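Long-range contacts in alcohol oxidase (Myceliophthora thermophila, PDB 6F74), which binds FAD as a VAO-type flavoprotein and probably oxidises its substrate through the flavin, with molecular oxygen as the likely electron acceptor: residues T436-A444 against L530-Y540; K328-Q339 against L445-E456. One frame throughout, in Å; residues are numbered along the deposited sequence.

Contact 1. Residues T436-A444 against L530-Y540. With FAD (flavin-adenine dinucleotide), chain I.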
loop_
_atom_site.group_PDB
_atom_site.type_symbol
_atom_site.label_atom_id
_atom_site.label_comp_id
_atom_site.label_asym_id
_atom_site.label_seq_id
_atom_site.Cartn_x
_atom_site.Cartn_y
_atom_site.Cartn_z
ATOM N N THR A 436 -5.299 -10.617 2.920
ATOM C CA THR A 436 -4.196 -11.475 2.441
ATOM C C THR A 436 -4.072 -11.273 0.937
ATOM O O THR A 436 -5.063 -10.980 0.253
ATOM C CB THR A 436 -4.447 -12.959 2.781
ATOM O OG1 THR A 436 -3.381 -13.764 2.301
ATOM C CG2 THR A 436 -5.825 -13.449 2.199
ATOM N N SER A 437 -2.858 -11.358 0.405
ATOM C CA SER A 437 -2.674 -11.197 -1.041
ATOM C C SER A 437 -1.827 -12.341 -1.569
ATOM O O SER A 437 -0.968 -12.911 -0.853
ATOM C CB SER A 437 -2.080 -9.835 -1.415
ATOM O OG SER A 437 -0.890 -9.502 -0.711
ATOM N N ARG A 438 -2.152 -12.724 -2.799
ATOM C CA ARG A 438 -1.474 -13.805 -3.470
ATOM C C ARG A 438 -1.312 -13.491 -4.945
ATOM O O ARG A 438 -2.294 -13.243 -5.661
ATOM C CB ARG A 438 -2.217 -15.116 -3.282
ATOM C CG ARG A 438 -1.348 -16.332 -3.613
ATOM C CD ARG A 438 -0.322 -16.583 -2.531
ATOM N NE ARG A 438 0.617 -17.647 -2.862
ATOM C CZ ARG A 438 1.785 -17.846 -2.232
ATOM N NH1 ARG A 438 2.181 -17.049 -1.226
ATOM N NH2 ARG A 438 2.567 -18.853 -2.617
ATOM N N LEU A 439 -0.059 -13.455 -5.381
ATOM C CA LEU A 439 0.252 -13.332 -6.789
ATOM C C LEU A 439 -0.113 -14.673 -7.436
ATOM O O LEU A 439 0.182 -15.732 -6.870
ATOM C CB LEU A 439 1.715 -12.984 -7.002
ATOM C CG LEU A 439 2.130 -11.501 -6.914
ATOM C CD1 LEU A 439 1.856 -10.909 -5.523
ATOM C CD2 LEU A 439 3.621 -11.413 -7.225
ATOM N N ILE A 440 -0.772 -14.620 -8.590
ATOM C CA ILE A 440 -1.265 -15.820 -9.294
ATOM C C ILE A 440 -0.568 -15.997 -10.645
ATOM O O ILE A 440 -0.682 -15.129 -11.517
ATOM C CB ILE A 440 -2.787 -15.742 -9.542
ATOM C CG1 ILE A 440 -3.539 -15.445 -8.245
ATOM C CG2 ILE A 440 -3.305 -17.023 -10.150
ATOM C CD1 ILE A 440 -3.304 -16.407 -7.096
ATOM N N ASN A 441 0.142 -17.123 -10.796
ATOM C CA ASN A 441 0.805 -17.485 -12.070
ATOM C C ASN A 441 -0.197 -18.205 -13.002
ATOM O O ASN A 441 -1.110 -18.878 -12.519
ATOM C CB ASN A 441 2.033 -18.365 -11.808
ATOM C CG ASN A 441 1.684 -19.663 -11.103
ATOM O OD1 ASN A 441 1.056 -19.647 -10.054
ATOM N ND2 ASN A 441 2.063 -20.797 -11.706
ATOM N N PRO A 442 -0.036 -18.082 -14.335
ATOM C CA PRO A 442 -1.043 -18.665 -15.244
ATOM C C PRO A 442 -1.327 -20.151 -15.052
ATOM O O PRO A 442 -2.476 -20.584 -15.200
ATOM C CB PRO A 442 -0.447 -18.446 -16.633
ATOM C CG PRO A 442 0.538 -17.348 -16.470
ATOM C CD PRO A 442 1.064 -17.434 -15.070
ATOM N N GLU A 443 -0.270 -20.902 -14.737
ATOM C CA GLU A 443 -0.313 -22.358 -14.582
ATOM C C GLU A 443 -1.169 -22.798 -13.397
ATOM O O GLU A 443 -1.599 -23.941 -13.352
ATOM C CB GLU A 443 1.108 -22.949 -14.392
ATOM C CG GLU A 443 2.053 -22.738 -15.595
ATOM C CD GLU A 443 2.766 -21.381 -15.603
ATOM O OE1 GLU A 443 2.603 -20.619 -14.638
ATOM O OE2 GLU A 443 3.434 -21.042 -16.596
ATOM N N ALA A 444 -1.385 -21.907 -12.431
ATOM C CA ALA A 444 -2.266 -22.195 -11.297
ATOM C C ALA A 444 -3.744 -22.188 -11.703
ATOM O O ALA A 444 -4.579 -22.604 -10.896
ATOM C CB ALA A 444 -2.030 -21.199 -10.176
ATOM N N LEU A 530 -5.636 -19.466 -1.073
ATOM C CA LEU A 530 -4.904 -18.770 -2.131
ATOM C C LEU A 530 -3.531 -19.369 -2.356
ATOM O O LEU A 530 -3.080 -19.452 -3.509
ATOM C CB LEU A 530 -4.783 -17.283 -1.831
ATOM C CG LEU A 530 -6.060 -16.453 -1.901
ATOM C CD1 LEU A 530 -5.785 -15.007 -1.516
ATOM C CD2 LEU A 530 -6.737 -16.540 -3.277
ATOM N N LYS A 531 -2.874 -19.791 -1.268
ATOM C CA LYS A 531 -1.581 -20.468 -1.349
ATOM C C LYS A 531 -1.682 -21.804 -1.995
ATOM O O LYS A 531 -0.818 -22.154 -2.804
ATOM C CB LYS A 531 -0.913 -20.602 0.036
ATOM C CG LYS A 531 -0.333 -19.291 0.513
ATOM C CD LYS A 531 0.580 -19.385 1.725
ATOM C CE LYS A 531 0.934 -17.977 2.200
ATOM N NZ LYS A 531 1.865 -17.891 3.375
ATOM N N LYS A 532 -2.726 -22.565 -1.647
ATOM C CA LYS A 532 -2.980 -23.850 -2.291
ATOM C C LYS A 532 -3.220 -23.702 -3.783
ATOM O O LYS A 532 -2.743 -24.524 -4.572
ATOM C CB LYS A 532 -4.168 -24.566 -1.645
ATOM C CG LYS A 532 -4.424 -25.967 -2.220
ATOM C CD LYS A 532 -5.455 -26.727 -1.387
ATOM C CE LYS A 532 -5.788 -28.053 -2.015
ATOM N NZ LYS A 532 -7.100 -28.541 -1.515
ATOM N N LEU A 533 -3.972 -22.681 -4.178
ATOM C CA LEU A 533 -4.139 -22.357 -5.592
ATOM C C LEU A 533 -2.827 -22.017 -6.288
ATOM O O LEU A 533 -2.540 -22.577 -7.351
ATOM C CB LEU A 533 -5.073 -21.179 -5.759
ATOM C CG LEU A 533 -5.361 -20.719 -7.196
ATOM C CD1 LEU A 533 -6.002 -21.836 -8.009
ATOM C CD2 LEU A 533 -6.249 -19.480 -7.118
ATOM N N ALA A 534 -2.064 -21.093 -5.707
ATOM C CA ALA A 534 -0.762 -20.688 -6.271
ATOM C C ALA A 534 0.376 -20.833 -5.263
ATOM O O ALA A 534 0.767 -19.857 -4.636
ATOM C CB ALA A 534 -0.833 -19.265 -6.792
ATOM N N PRO A 535 0.940 -22.061 -5.119
ATOM C CA PRO A 535 1.896 -22.294 -4.028
ATOM C C PRO A 535 3.320 -21.835 -4.287
ATOM O O PRO A 535 4.115 -21.793 -3.361
ATOM C CB PRO A 535 1.830 -23.809 -3.824
ATOM C CG PRO A 535 1.533 -24.341 -5.188
ATOM C CD PRO A 535 0.702 -23.293 -5.892
ATOM N N ASN A 536 3.643 -21.476 -5.526
ATOM C CA ASN A 536 5.022 -21.166 -5.912
ATOM C C ASN A 536 5.307 -19.705 -6.103
ATOM O O ASN A 536 6.362 -19.378 -6.608
ATOM C CB ASN A 536 5.330 -21.914 -7.224
ATOM C CG ASN A 536 5.131 -23.411 -7.080
ATOM O OD1 ASN A 536 5.453 -24.004 -6.019
ATOM N ND2 ASN A 536 4.618 -24.038 -8.133
ATOM N N THR A 537 4.395 -18.825 -5.683
ATOM C CA THR A 537 4.501 -17.396 -5.954
ATOM C C THR A 537 4.830 -16.581 -4.688
ATOM O O THR A 537 5.949 -16.623 -4.187
ATOM C CB THR A 537 3.209 -16.907 -6.642
ATOM O OG1 THR A 537 2.079 -17.212 -5.827
ATOM C CG2 THR A 537 3.025 -17.629 -8.011
ATOM N N GLY A 538 3.859 -15.870 -4.127
ATOM C CA GLY A 538 4.093 -14.978 -3.002
ATOM C C GLY A 538 2.922 -14.014 -2.905
ATOM O O GLY A 538 1.856 -14.214 -3.519
ATOM N N GLY A 539 3.123 -12.991 -2.080
ATOM C CA GLY A 539 2.111 -11.985 -1.813
ATOM C C GLY A 539 2.714 -10.626 -2.033
ATOM O O GLY A 539 3.862 -10.508 -2.475
ATOM N N TYR A 540 1.918 -9.610 -1.694
ATOM C CA TYR A 540 2.244 -8.201 -1.888
ATOM C C TYR A 540 2.306 -7.506 -0.517
ATOM O O TYR A 540 1.275 -7.313 0.126
ATOM C CB TYR A 540 1.167 -7.541 -2.748
ATOM C CG TYR A 540 1.392 -6.075 -3.017
ATOM C CD1 TYR A 540 2.665 -5.577 -3.280
ATOM C CD2 TYR A 540 0.332 -5.185 -3.046
ATOM C CE1 TYR A 540 2.879 -4.234 -3.552
ATOM C CE2 TYR A 540 0.543 -3.817 -3.295
ATOM C CZ TYR A 540 1.822 -3.357 -3.562
ATOM O OH TYR A 540 2.031 -2.003 -3.808
HETATM P PA FAD I . 3.466 5.610 5.312
HETATM O O1A FAD I . 2.505 4.997 6.327
HETATM O O2A FAD I . 3.813 7.052 5.510
HETATM O O5B FAD I . 4.772 4.724 5.317
HETATM C C5B FAD I . 4.700 3.388 4.900
HETATM C C4B FAD I . 5.992 2.685 5.275
HETATM O O4B FAD I . 7.027 3.307 4.532
HETATM C C3B FAD I . 6.415 2.787 6.718
HETATM O O3B FAD I . 7.198 1.626 7.016
HETATM C C2B FAD I . 7.346 3.974 6.755
HETATM O O2B FAD I . 8.396 3.896 7.727
HETATM C C1B FAD I . 7.982 3.910 5.393
HETATM N N9A FAD I . 8.372 5.193 4.798
HETATM C C8A FAD I . 7.549 6.153 4.353
HETATM N N7A FAD I . 8.248 7.179 3.830
HETATM C C5A FAD I . 9.534 6.859 3.936
HETATM C C6A FAD I . 10.781 7.522 3.554
HETATM N N6A FAD I . 10.683 8.732 2.958
HETATM N N1A FAD I . 11.945 6.881 3.837
HETATM C C2A FAD I . 11.957 5.665 4.441
HETATM N N3A FAD I . 10.836 4.987 4.800
HETATM C C4A FAD I . 9.620 5.544 4.563
HETATM N N1 FAD I . -0.885 0.856 -3.001
HETATM C C2 FAD I . -0.854 0.504 -4.306
HETATM O O2 FAD I . 0.077 -0.239 -4.710
HETATM N N3 FAD I . -1.772 0.945 -5.189
HETATM C C4 FAD I . -2.800 1.734 -4.829
HETATM O O4 FAD I . -3.659 2.125 -5.645
HETATM C C4X FAD I . -2.918 2.150 -3.415
HETATM N N5 FAD I . -3.931 2.933 -2.993
HETATM C C5X FAD I . -4.008 3.305 -1.692
HETATM C C6 FAD I . -5.052 4.131 -1.276
HETATM C C7 FAD I . -5.165 4.555 0.036
HETATM C C7M FAD I . -6.366 5.424 0.318
HETATM C C8 FAD I . -4.139 4.135 1.033
HETATM C C8M FAD I . -4.161 4.594 2.485
HETATM C C9 FAD I . -3.110 3.291 0.629
HETATM C C9A FAD I . -2.983 2.856 -0.702
HETATM N N10 FAD I . -1.926 2.021 -1.157
HETATM C C10 FAD I . -1.876 1.648 -2.507
HETATM C "C1'" FAD I . -0.909 1.445 -0.247
HETATM C "C2'" FAD I . 0.433 2.089 -0.126
HETATM O "O2'" FAD I . 1.222 1.628 -1.220
HETATM C "C3'" FAD I . 1.099 1.631 1.175
HETATM O "O3'" FAD I . 0.231 1.814 2.308
HETATM C "C4'" FAD I . 2.422 2.345 1.415
HETATM O "O4'" FAD I . 3.007 1.872 2.633
HETATM C "C5'" FAD I . 2.236 3.854 1.463
HETATM O "O5'" FAD I . 3.479 4.500 1.676
HETATM P P FAD I . 3.359 5.888 2.427
HETATM O O1P FAD I . 2.298 6.731 1.775
HETATM O O2P FAD I . 4.751 6.412 2.559
HETATM O O3P FAD I . 2.792 5.378 3.854
#
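Arg438 reaches across to the turn that follows helix 512-533 and grips the carbonyl oxygen of Ala534 side-on, NE to O 2.8 Å and NH2 to O 2.9 Å, with that oxygen only 2° out of the guanidinium plane. Arg438 CB rests on Leu530 CB, and the bend at chi2 (74°) turns the guanidinium into a sandwich. Lys531 CG covers one face, offset toward the rim; the backbone N of Gly538 lies over the centre of the other, 3.4 Å above the plane. The like-charged end of Lys531 is engaged by Asp548. A lysine in place of Arg438 has one nitrogen and no flat group, and would probably leave the Ala534 carbonyl with a single donor at best and a gap between Lys531 and Gly538. Strand 435-440 is an edge strand of the seven-stranded antiparallel sheet, and residues 530-540 run from the end of the helix through a type I turn, Ala534 to Thr537, along this strand to the flavin. Thr537 OG1 donates to Leu439 O at 2.6 Å, tilted 27° from the carbonyl plane, while Thr537 CG2 rests against Asn441 OD1. Ile440 CD1 packs on Ala534 CB at 3.8 Å, and Ala444 CB closes on the same methyl from the 3-10 segment. Nearer the cofactor, Ser437 OG accepts from Tyr540 N at 3.0 Å and is also hydrogen-bonded to Glu543 O. Tyr540 then extends its ring away from the strand, and its OH donates to O2 of the flavin at 2.8 Å, with Gly245 N and Asn542 ND2 as further partners.

Contact 2. Residues K328-Q339 against L445-E456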
loop_
_atom_site.group_PDB
_atom_site.type_symbol
_atom_site.label_atom_id
_atom_site.label_comp_id
_atom_site.label_asym_id
_atom_site.label_seq_id
_atom_site.Cartn_x
_atom_site.Cartn_y
_atom_site.Cartn_z
ATOM N N LYS A 328 -24.011 -20.204 -6.556
ATOM C CA LYS A 328 -23.210 -21.154 -7.318
ATOM C C LYS A 328 -22.856 -20.609 -8.728
ATOM O O LYS A 328 -21.687 -20.619 -9.085
ATOM C CB LYS A 328 -23.905 -22.496 -7.387
ATOM C CG LYS A 328 -23.024 -23.584 -7.967
ATOM C CD LYS A 328 -23.784 -24.885 -8.174
ATOM C CE LYS A 328 -22.972 -25.839 -9.050
ATOM N NZ LYS A 328 -22.571 -25.236 -10.370
ATOM N N ASP A 329 -23.859 -20.114 -9.473
ATOM C CA ASP A 329 -23.618 -19.668 -10.854
ATOM C C ASP A 329 -22.711 -18.438 -10.969
ATOM O O ASP A 329 -21.853 -18.379 -11.833
ATOM C CB ASP A 329 -24.938 -19.344 -11.575
ATOM C CG ASP A 329 -25.860 -20.537 -11.704
ATOM O OD1 ASP A 329 -25.433 -21.671 -11.976
ATOM O OD2 ASP A 329 -27.051 -20.309 -11.516
ATOM N N LEU A 330 -22.921 -17.465 -10.084
ATOM C CA LEU A 330 -22.053 -16.289 -9.996
ATOM C C LEU A 330 -20.608 -16.661 -9.779
ATOM O O LEU A 330 -19.698 -16.123 -10.419
ATOM C CB LEU A 330 -22.496 -15.341 -8.863
ATOM C CG LEU A 330 -21.554 -14.131 -8.660
ATOM C CD1 LEU A 330 -21.508 -13.279 -9.935
ATOM C CD2 LEU A 330 -21.950 -13.309 -7.465
ATOM N N LEU A 331 -20.389 -17.555 -8.845
ATOM C CA LEU A 331 -19.026 -17.964 -8.496
ATOM C C LEU A 331 -18.424 -18.848 -9.570
ATOM O O LEU A 331 -17.226 -18.784 -9.781
ATOM C CB LEU A 331 -18.981 -18.637 -7.115
ATOM C CG LEU A 331 -19.340 -17.815 -5.864
ATOM C CD1 LEU A 331 -18.906 -18.487 -4.572
ATOM C CD2 LEU A 331 -18.767 -16.404 -5.864
ATOM N N ASP A 332 -19.235 -19.645 -10.274
ATOM C CA ASP A 332 -18.743 -20.406 -11.436
ATOM C C ASP A 332 -18.132 -19.425 -12.455
ATOM O O ASP A 332 -17.027 -19.638 -12.948
ATOM C CB ASP A 332 -19.869 -21.217 -12.125
ATOM C CG ASP A 332 -20.364 -22.424 -11.277
ATOM O OD1 ASP A 332 -19.856 -22.677 -10.174
ATOM O OD2 ASP A 332 -21.271 -23.133 -11.738
ATOM N N ALA A 333 -18.867 -18.353 -12.754
ATOM C CA ALA A 333 -18.467 -17.374 -13.755
ATOM C C ALA A 333 -17.241 -16.587 -13.306
ATOM O O ALA A 333 -16.409 -16.259 -14.122
ATOM C CB ALA A 333 -19.621 -16.432 -14.055
ATOM N N ILE A 334 -17.131 -16.308 -12.008
ATOM C CA ILE A 334 -15.967 -15.615 -11.441
ATOM C C ILE A 334 -14.721 -16.503 -11.540
ATOM O O ILE A 334 -13.621 -16.024 -11.879
ATOM C CB ILE A 334 -16.245 -15.146 -9.993
ATOM C CG1 ILE A 334 -17.263 -14.002 -10.063
ATOM C CG2 ILE A 334 -14.965 -14.673 -9.310
ATOM C CD1 ILE A 334 -17.774 -13.489 -8.740
ATOM N N ALA A 335 -14.901 -17.789 -11.280
ATOM C CA ALA A 335 -13.839 -18.751 -11.494
ATOM C C ALA A 335 -13.383 -18.745 -12.962
ATOM O O ALA A 335 -12.199 -18.643 -13.216
ATOM C CB ALA A 335 -14.276 -20.139 -11.067
ATOM N N VAL A 336 -14.330 -18.823 -13.902
ATOM C CA VAL A 336 -14.020 -18.780 -15.338
ATOM C C VAL A 336 -13.276 -17.500 -15.696
ATOM O O VAL A 336 -12.305 -17.532 -16.423
ATOM C CB VAL A 336 -15.304 -18.888 -16.222
ATOM C CG1 VAL A 336 -15.023 -18.525 -17.681
ATOM C CG2 VAL A 336 -15.885 -20.292 -16.157
ATOM N N LEU A 337 -13.764 -16.375 -15.183
ATOM C CA LEU A 337 -13.185 -15.072 -15.439
ATOM C C LEU A 337 -11.732 -15.028 -14.978
ATOM O O LEU A 337 -10.868 -14.496 -15.686
ATOM C CB LEU A 337 -13.997 -13.969 -14.733
ATOM C CG LEU A 337 -13.447 -12.536 -14.762
ATOM C CD1 LEU A 337 -14.578 -11.513 -14.776
ATOM C CD2 LEU A 337 -12.515 -12.216 -13.584
ATOM N N HIS A 338 -11.476 -15.550 -13.781
ATOM C CA HIS A 338 -10.109 -15.642 -13.284
ATOM C C HIS A 338 -9.213 -16.412 -14.268
ATOM O O HIS A 338 -8.087 -16.001 -14.521
ATOM C CB HIS A 338 -10.036 -16.255 -11.874
ATOM C CG HIS A 338 -10.309 -15.274 -10.771
ATOM N ND1 HIS A 338 -11.531 -14.672 -10.586
ATOM C CD2 HIS A 338 -9.515 -14.820 -9.776
ATOM C CE1 HIS A 338 -11.471 -13.866 -9.545
ATOM N NE2 HIS A 338 -10.256 -13.933 -9.035
ATOM N N GLN A 339 -9.723 -17.501 -14.831
ATOM C CA GLN A 339 -8.968 -18.269 -15.843
ATOM C C GLN A 339 -8.642 -17.498 -17.128
ATOM O O GLN A 339 -7.720 -17.887 -17.850
ATOM C CB GLN A 339 -9.723 -19.534 -16.241
ATOM C CG GLN A 339 -9.929 -20.546 -15.133
ATOM C CD GLN A 339 -10.559 -21.818 -15.675
ATOM O OE1 GLN A 339 -11.740 -21.845 -15.968
ATOM N NE2 GLN A 339 -9.772 -22.866 -15.800
ATOM N N LEU A 445 -4.064 -21.777 -12.935
ATOM C CA LEU A 445 -5.442 -21.525 -13.352
ATOM C C LEU A 445 -5.967 -22.392 -14.467
ATOM O O LEU A 445 -7.042 -22.156 -14.970
ATOM C CB LEU A 445 -5.570 -20.070 -13.818
ATOM C CG LEU A 445 -5.241 -19.004 -12.798
ATOM C CD1 LEU A 445 -5.057 -17.691 -13.555
ATOM C CD2 LEU A 445 -6.344 -18.902 -11.766
ATOM N N THR A 446 -5.218 -23.404 -14.871
ATOM C CA THR A 446 -5.583 -24.202 -16.018
ATOM C C THR A 446 -6.640 -25.236 -15.610
ATOM O O THR A 446 -7.463 -25.644 -16.450
ATOM C CB THR A 446 -4.359 -24.899 -16.629
ATOM O OG1 THR A 446 -3.838 -25.838 -15.694
ATOM C CG2 THR A 446 -3.244 -23.891 -16.994
ATOM N N ASP A 447 -6.651 -25.651 -14.342
ATOM C CA ASP A 447 -7.680 -26.584 -13.854
ATOM C C ASP A 447 -8.828 -25.796 -13.225
ATOM O O ASP A 447 -8.716 -25.284 -12.120
ATOM C CB ASP A 447 -7.075 -27.571 -12.841
ATOM C CG ASP A 447 -8.090 -28.666 -12.412
ATOM O OD1 ASP A 447 -9.279 -28.339 -12.213
ATOM O OD2 ASP A 447 -7.702 -29.859 -12.290
ATOM N N TYR A 448 -9.950 -25.739 -13.922
ATOM C CA TYR A 448 -11.127 -25.056 -13.443
ATOM C C TYR A 448 -11.543 -25.454 -12.021
ATOM O O TYR A 448 -11.953 -24.595 -11.230
ATOM C CB TYR A 448 -12.310 -25.272 -14.392
ATOM C CG TYR A 448 -13.622 -24.828 -13.775
ATOM C CD1 TYR A 448 -13.986 -23.476 -13.750
ATOM C CD2 TYR A 448 -14.491 -25.762 -13.165
ATOM C CE1 TYR A 448 -15.178 -23.075 -13.164
ATOM C CE2 TYR A 448 -15.674 -25.350 -12.576
ATOM C CZ TYR A 448 -15.993 -24.011 -12.556
ATOM O OH TYR A 448 -17.164 -23.622 -11.993
ATOM N N ASN A 449 -11.463 -26.731 -11.693
ATOM C CA ASN A 449 -11.965 -27.194 -10.400
ATOM C C ASN A 449 -11.144 -26.633 -9.259
ATOM O O ASN A 449 -11.707 -26.203 -8.242
ATOM C CB ASN A 449 -12.055 -28.721 -10.338
ATOM C CG ASN A 449 -13.192 -29.266 -11.184
ATOM O OD1 ASN A 449 -14.238 -28.623 -11.301
ATOM N ND2 ASN A 449 -13.007 -30.458 -11.756
ATOM N N LYS A 450 -9.827 -26.578 -9.436
ATOM C CA LYS A 450 -8.953 -25.976 -8.416
ATOM C C LYS A 450 -9.235 -24.493 -8.189
ATOM O O LYS A 450 -9.178 -23.996 -7.056
ATOM C CB LYS A 450 -7.482 -26.182 -8.768
ATOM C CG LYS A 450 -7.052 -27.619 -8.669
ATOM C CD LYS A 450 -5.602 -27.814 -8.998
ATOM C CE LYS A 450 -5.298 -29.302 -9.059
ATOM N NZ LYS A 450 -3.875 -29.494 -9.387
ATOM N N VAL A 451 -9.544 -23.806 -9.277
ATOM C CA VAL A 451 -9.837 -22.387 -9.231
ATOM C C VAL A 451 -11.162 -22.201 -8.532
ATOM O O VAL A 451 -11.257 -21.439 -7.579
ATOM C CB VAL A 451 -9.865 -21.787 -10.647
ATOM C CG1 VAL A 451 -10.311 -20.345 -10.649
ATOM C CG2 VAL A 451 -8.488 -21.906 -11.279
ATOM N N ARG A 452 -12.177 -22.909 -9.003
ATOM C CA ARG A 452 -13.510 -22.872 -8.396
ATOM C C ARG A 452 -13.494 -23.138 -6.884
ATOM O O ARG A 452 -14.177 -22.424 -6.123
ATOM C CB ARG A 452 -14.452 -23.834 -9.099
ATOM C CG ARG A 452 -15.927 -23.713 -8.728
ATOM C CD ARG A 452 -16.464 -22.286 -8.870
ATOM N NE ARG A 452 -17.883 -22.217 -8.526
ATOM C CZ ARG A 452 -18.390 -22.202 -7.289
ATOM N NH1 ARG A 452 -17.603 -22.250 -6.203
ATOM N NH2 ARG A 452 -19.709 -22.137 -7.144
ATOM N N GLU A 453 -12.682 -24.098 -6.460
ATOM C CA GLU A 453 -12.500 -24.386 -5.042
ATOM C C GLU A 453 -11.851 -23.204 -4.263
ATOM O O GLU A 453 -12.238 -22.883 -3.128
ATOM C CB GLU A 453 -11.630 -25.648 -4.888
ATOM C CG GLU A 453 -11.637 -26.174 -3.451
ATOM C CD GLU A 453 -10.406 -26.915 -2.998
ATOM O OE1 GLU A 453 -9.241 -26.543 -3.371
ATOM O OE2 GLU A 453 -10.706 -27.883 -2.251
ATOM N N ALA A 454 -10.865 -22.554 -4.870
ATOM C CA ALA A 454 -10.266 -21.357 -4.280
ATOM C C ALA A 454 -11.289 -20.219 -4.138
ATOM O O ALA A 454 -11.412 -19.611 -3.071
ATOM C CB ALA A 454 -9.086 -20.890 -5.115
ATOM N N ILE A 455 -12.008 -19.958 -5.219
ATOM C CA ILE A 455 -13.106 -18.985 -5.231
ATOM C C ILE A 455 -14.153 -19.305 -4.156
ATOM O O ILE A 455 -14.576 -18.396 -3.451
ATOM C CB ILE A 455 -13.762 -18.892 -6.627
ATOM C CG1 ILE A 455 -12.781 -18.320 -7.677
ATOM C CG2 ILE A 455 -15.037 -18.080 -6.612
ATOM C CD1 ILE A 455 -12.175 -16.960 -7.368
ATOM N N GLU A 456 -14.543 -20.572 -4.013
ATOM C CA GLU A 456 -15.525 -20.948 -3.002
ATOM C C GLU A 456 -15.081 -20.525 -1.612
ATOM O O GLU A 456 -15.837 -19.896 -0.900
ATOM C CB GLU A 456 -15.802 -22.465 -3.022
ATOM C CG GLU A 456 -16.944 -22.940 -2.131
ATOM C CD GLU A 456 -18.269 -22.280 -2.464
ATOM O OE1 GLU A 456 -18.587 -22.035 -3.668
ATOM O OE2 GLU A 456 -18.982 -21.927 -1.503
#
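Ile455 lays its CD1 over the face of the His338 ring, 3.9 Å from the centroid and 10° off the normal, a CH-pi contact. The ring is fixed by its own helix, since His338 ND1 donates to Ile334 O at 2.8 Å from above the carbonyl plane. Ala335 sits at the centre of the crossing as a knob among Tyr448, Val451, Arg452 and Ile455, its CB 3.7 Å from Tyr448 CE1. The Tyr448 ring in turn meets Gln339 OE1 and Asp332 O at its edge. Arg452, bent at chi2 (53°), drapes its guanidinium over Leu331 CB, which lies 3.5 Å above the centre of the plane. NE of Arg452 uses the anti lone pair of Asp332 OD1 at 2.6 Å, NH2 adds a bond to Lys328 O, and NH1 pairs with Glu456 OE1. Lys328 NZ joins through Asp332 OD2, weakly, and Glu456 OE2 binds Arg357. At the other end Gln339 NE2 donates to Leu445 O at 2.9 Å, just before Asp447 caps helix 448-458. The axes approach to 8.8 Å at 122°, a knobs-into-holes helix pair whose inner side rests on the antiparallel sheet through Trp355 and Met500.

How the contacts relate
Contact 1 is the more buried of the two and leads to the flavin; contact 2 is partly exposed and lies away from the annotated sites. Strand 435-440 and helix 448-458 follow each other in the chain, so the two contacts share one strand-to-helix unit, and their centres are 15 Å apart. They touch directly: Leu533 CD2 packs on Ala454 CB, Ile440 CG2 on Leu445 CG, and Lys532 makes a long, weak ion pair with Glu453. The chemistry follows the location. In contact 1 an arginine covered on both faces binds a backbone carbonyl at its edge, whereas in contact 2 the arginine is a knob of the helix interface and also the hub of a salt-bridge network.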